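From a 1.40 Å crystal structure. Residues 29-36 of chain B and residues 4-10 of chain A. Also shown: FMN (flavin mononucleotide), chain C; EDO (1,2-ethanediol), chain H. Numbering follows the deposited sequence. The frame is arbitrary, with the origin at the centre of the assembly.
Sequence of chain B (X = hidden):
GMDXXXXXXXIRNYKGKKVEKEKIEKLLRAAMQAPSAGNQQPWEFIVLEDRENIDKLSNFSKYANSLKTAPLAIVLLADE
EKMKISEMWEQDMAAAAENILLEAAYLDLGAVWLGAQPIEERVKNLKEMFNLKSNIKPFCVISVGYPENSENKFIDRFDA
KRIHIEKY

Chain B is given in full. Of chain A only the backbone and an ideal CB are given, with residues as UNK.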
# COMPACT_ATOMS: atom_id res chain seq x y z
N ARG B 29 5.98 -10.24 -9.38
CA ARG B 29 4.71 -10.90 -9.29
C ARG B 29 3.89 -10.36 -8.11
O ARG B 29 2.68 -10.12 -8.24
CB ARG B 29 4.89 -12.43 -9.17
CG ARG B 29 5.28 -13.08 -10.49
CD ARG B 29 5.43 -14.60 -10.33
NE ARG B 29 5.85 -15.23 -11.60
CZ ARG B 29 5.05 -15.50 -12.62
NH1 ARG B 29 3.72 -15.26 -12.55
NH2 ARG B 29 5.55 -16.05 -13.71
N ALA B 30 4.54 -10.17 -6.97
CA ALA B 30 3.83 -9.66 -5.78
C ALA B 30 3.27 -8.27 -6.06
O ALA B 30 2.10 -7.99 -5.74
CB ALA B 30 4.73 -9.64 -4.54
N ALA B 31 4.07 -7.40 -6.67
CA ALA B 31 3.63 -6.06 -7.03
C ALA B 31 2.35 -6.09 -7.87
O ALA B 31 1.38 -5.35 -7.62
CB ALA B 31 4.73 -5.34 -7.81
N MSE B 32 2.34 -6.98 -8.85
CA MSE B 32 1.25 -7.02 -9.83
C MSE B 32 -0.02 -7.69 -9.32
O MSE B 32 -1.03 -7.66 -10.02
CB MSE B 32 1.70 -7.59 -11.17
CG MSE B 32 2.77 -6.72 -11.77
SE MSE B 32 3.18 -7.10 -13.63
CE MSE B 32 5.09 -7.45 -13.47
N GLN B 33 0.03 -8.28 -8.12
CA GLN B 33 -1.17 -8.76 -7.44
C GLN B 33 -1.85 -7.70 -6.58
O GLN B 33 -2.87 -7.99 -5.95
CB GLN B 33 -0.83 -9.96 -6.56
CG GLN B 33 -0.42 -11.19 -7.31
CD GLN B 33 -1.42 -11.68 -8.31
OE1 GLN B 33 -1.12 -11.79 -9.51
NE2 GLN B 33 -2.64 -11.95 -7.85
N ALA B 34 -1.35 -6.48 -6.57
CA ALA B 34 -1.97 -5.43 -5.77
C ALA B 34 -3.36 -5.07 -6.26
O ALA B 34 -3.68 -5.20 -7.46
CB ALA B 34 -1.08 -4.19 -5.75
N PRO B 35 -4.20 -4.61 -5.34
CA PRO B 35 -5.46 -4.05 -5.75
C PRO B 35 -5.19 -2.74 -6.51
O PRO B 35 -4.13 -2.13 -6.36
CB PRO B 35 -6.19 -3.79 -4.44
CG PRO B 35 -5.09 -3.49 -3.49
CD PRO B 35 -3.98 -4.48 -3.88
N SER B 36 -6.17 -2.31 -7.31
CA SER B 36 -6.05 -1.03 -8.01
C SER B 36 -7.42 -0.50 -8.33
O SER B 36 -8.35 -1.26 -8.59
CB SER B 36 -5.18 -1.13 -9.26
OG SER B 36 -5.69 -1.99 -10.27
N UNK A 4 -1.03 -15.10 0.91
CA UNK A 4 -1.98 -14.00 1.02
C UNK A 4 -1.80 -12.97 -0.07
O UNK A 4 -2.78 -12.35 -0.47
CB UNK A 4 -1.85 -13.33 2.39
N UNK A 5 -0.57 -12.73 -0.54
CA UNK A 5 -0.39 -11.78 -1.63
C UNK A 5 -1.07 -12.26 -2.89
O UNK A 5 -1.77 -11.49 -3.56
CB UNK A 5 1.10 -11.54 -1.90
N UNK A 6 -0.92 -13.55 -3.20
CA UNK A 6 -1.58 -14.10 -4.38
C UNK A 6 -3.09 -14.24 -4.27
O UNK A 6 -3.80 -14.10 -5.26
CB UNK A 6 -0.98 -15.47 -4.69
N UNK A 7 -3.56 -14.58 -3.07
CA UNK A 7 -4.97 -14.96 -2.87
C UNK A 7 -5.89 -13.84 -2.42
O UNK A 7 -7.10 -13.97 -2.51
CB UNK A 7 -5.05 -16.09 -1.84
N UNK A 8 -5.33 -12.75 -1.89
CA UNK A 8 -6.15 -11.61 -1.51
C UNK A 8 -7.00 -11.13 -2.67
O UNK A 8 -6.47 -10.79 -3.75
CB UNK A 8 -5.27 -10.47 -1.00
N UNK A 9 -8.32 -11.08 -2.46
CA UNK A 9 -9.27 -10.58 -3.48
C UNK A 9 -10.19 -9.54 -2.89
O UNK A 9 -10.44 -9.55 -1.69
CB UNK A 9 -10.10 -11.73 -4.07
N UNK A 10 -10.74 -8.68 -3.73
CA UNK A 10 -11.80 -7.79 -3.29
C UNK A 10 -13.07 -8.61 -3.12
O UNK A 10 -13.57 -9.12 -4.12
CB UNK A 10 -12.01 -6.64 -4.28
N1 FMN C . -13.82 -1.55 -5.09
C2 FMN C . -15.12 -1.13 -4.96
O2 FMN C . -16.05 -1.95 -5.01
N3 FMN C . -15.43 0.18 -4.69
C4 FMN C . -14.47 1.17 -4.66
O4 FMN C . -14.79 2.34 -4.37
C4A FMN C . -13.13 0.76 -4.77
N5 FMN C . -12.11 1.67 -4.68
C5A FMN C . -10.80 1.27 -4.77
C6 FMN C . -9.77 2.21 -4.65
C7 FMN C . -8.44 1.85 -4.71
C7M FMN C . -7.37 2.91 -4.57
C8 FMN C . -8.11 0.50 -4.89
C8M FMN C . -6.68 0.09 -4.71
C9 FMN C . -9.14 -0.45 -5.00
C9A FMN C . -10.48 -0.08 -4.94
N10 FMN C . -11.51 -1.01 -5.11
C10 FMN C . -12.82 -0.60 -4.98
C1' FMN C . -11.20 -2.47 -5.34
C2' FMN C . -10.79 -2.70 -6.80
O2' FMN C . -11.91 -2.64 -7.67
C3' FMN C . -10.06 -4.03 -6.92
O3' FMN C . -8.84 -3.94 -6.18
C4' FMN C . -9.78 -4.46 -8.38
O4' FMN C . -10.96 -4.70 -9.10
C5' FMN C . -8.88 -5.68 -8.44
O5' FMN C . -9.52 -6.82 -7.87
P FMN C . -8.81 -7.54 -6.63
O1P FMN C . -8.82 -6.58 -5.46
O2P FMN C . -9.66 -8.77 -6.37
O3P FMN C . -7.38 -7.92 -7.04
C1 EDO H . -12.36 -10.42 -7.65
O1 EDO H . -11.54 -9.34 -8.09
C2 EDO H . -13.80 -10.02 -7.89
O2 EDO H . -14.06 -8.90 -7.05

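Position 4 opens the chain A stretch in helical conformation (phi/psi -66/-33), and nothing of chain B lies within 5.5 Å of its ideal CB. Chain B therefore sets no requirement, and almost any residue tolerant of a helix would serve. The deposited residue is Ile A4, which makes no contact here; its carbonyl O accepts a hydrogen bond from the backbone N of position 8 (2.9 Å).

Position 5 is different. Its CA-to-CB bond points sideways, yet the ideal CB lies 4.9 Å from Ala B30 CB and 5.3 Å from Gln B33 CB. The small alanine leaves room beside the chain B helix, and the surface offered is aliphatic, so valine, leucine, isoleucine or methionine would all be reasonable. The residue is Ile A5, with chi1 in m and chi2 in t. Its CG2 packs against Ala B30 CB at 3.8 Å, an apolar contact, and lies 4.1 Å from Gln B33 CB; the CA atoms of Ile A5 and Ala B30 are 6.3 Å apart.

At position 6 the CA-to-CB bond points away, although the ideal CB is 5.0 Å from Gln B33 NE2. A polar side chain of modest length could fold back towards the glutamine, but a small residue would fit as well. Asn A6 occupies the site, and the end of its side chain comes nearer than its start: OD1 lies 3.7 Å from Gln B33 CG, a contact without a hydrogen bond. Position 7, still helical, points away from chain B with open space around its ideal CB. Many polar residues would suit it; Asn A7 makes no contact with chain B.

The chain leaves helical geometry at position 8 (phi/psi -54/124), and CA-to-CB now points toward chain B. No chain B atom is within 5.5 Å of the ideal CB, so a short side chain would fall short. Further out lie the carbonyl O of Gln B33 and the FMN phosphate, which favour a long, cationic donor: lysine or arginine. Arg A8 is the deposited residue. Its NH2 donates to Gln B33 O (2.9 Å, 165°) and to FMN O3P (2.9 Å), while NH1 donates to FMN O1P (2.9 Å). Pro B35 N lies over one face of the guanidinium, 3.3 Å from NH2. Water 1 accepts from Arg A8 NE at 3.0 Å and lies within hydrogen-bonding distance of Gln B33 O and Ile A5 O, each 2.8 Å from its oxygen.

Position 9 is extended (-129/156), with CA-to-CB pointing away, but the nearby phosphate again rewards a long cation able to turn back. Arg A9 does so: NE donates to FMN O2P (3.0 Å) and NH2 to FMN O3P (2.8 Å). Its NH1 also makes a weak hydrogen bond to Asn A6 O (3.1 Å).

Position 10 points sideways, close to the flavin phosphate, where a small hydroxyl side chain, serine or threonine, would be apt. Ser A10 binds FMN O1P through OG (2.6 Å) and FMN O2P through its backbone N (2.9 Å).

Chain A, residues 4-10: IINNRRS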
# COMPACT_ATOMS: atom_id res chain seq x y z
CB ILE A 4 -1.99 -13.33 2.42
CG1 ILE A 4 -0.61 -12.77 2.81
CG2 ILE A 4 -2.45 -14.34 3.49
CD1 ILE A 4 -0.62 -12.09 4.22
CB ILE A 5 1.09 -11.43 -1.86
CG1 ILE A 5 1.62 -10.59 -0.67
CG2 ILE A 5 1.30 -10.64 -3.13
CD1 ILE A 5 3.11 -10.25 -0.69
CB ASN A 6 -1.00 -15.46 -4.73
CG ASN A 6 0.40 -15.36 -5.25
OD1 ASN A 6 0.71 -14.42 -5.94
ND2 ASN A 6 1.25 -16.33 -4.90
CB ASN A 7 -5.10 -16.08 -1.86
CG ASN A 7 -4.51 -17.39 -2.36
OD1 ASN A 7 -4.16 -17.52 -3.53
ND2 ASN A 7 -4.32 -18.33 -1.43
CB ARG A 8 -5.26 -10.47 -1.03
CG ARG A 8 -6.02 -9.19 -0.67
CD ARG A 8 -5.30 -7.91 -1.14
NE ARG A 8 -5.03 -7.89 -2.58
CZ ARG A 8 -5.93 -7.61 -3.52
NH1 ARG A 8 -7.19 -7.34 -3.19
NH2 ARG A 8 -5.54 -7.60 -4.81
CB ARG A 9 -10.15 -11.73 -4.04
CG ARG A 9 -9.39 -12.80 -4.82
CD ARG A 9 -9.20 -12.50 -6.32
NE ARG A 9 -8.25 -11.41 -6.58
CZ ARG A 9 -6.92 -11.53 -6.55
NH1 ARG A 9 -6.31 -12.69 -6.31
NH2 ARG A 9 -6.16 -10.47 -6.80
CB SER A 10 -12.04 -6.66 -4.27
OG SER A 10 -10.97 -5.73 -4.22
O HOH W 1 -2.26 -8.71 -3.35
O HOH W 2 -4.04 -11.05 -4.99
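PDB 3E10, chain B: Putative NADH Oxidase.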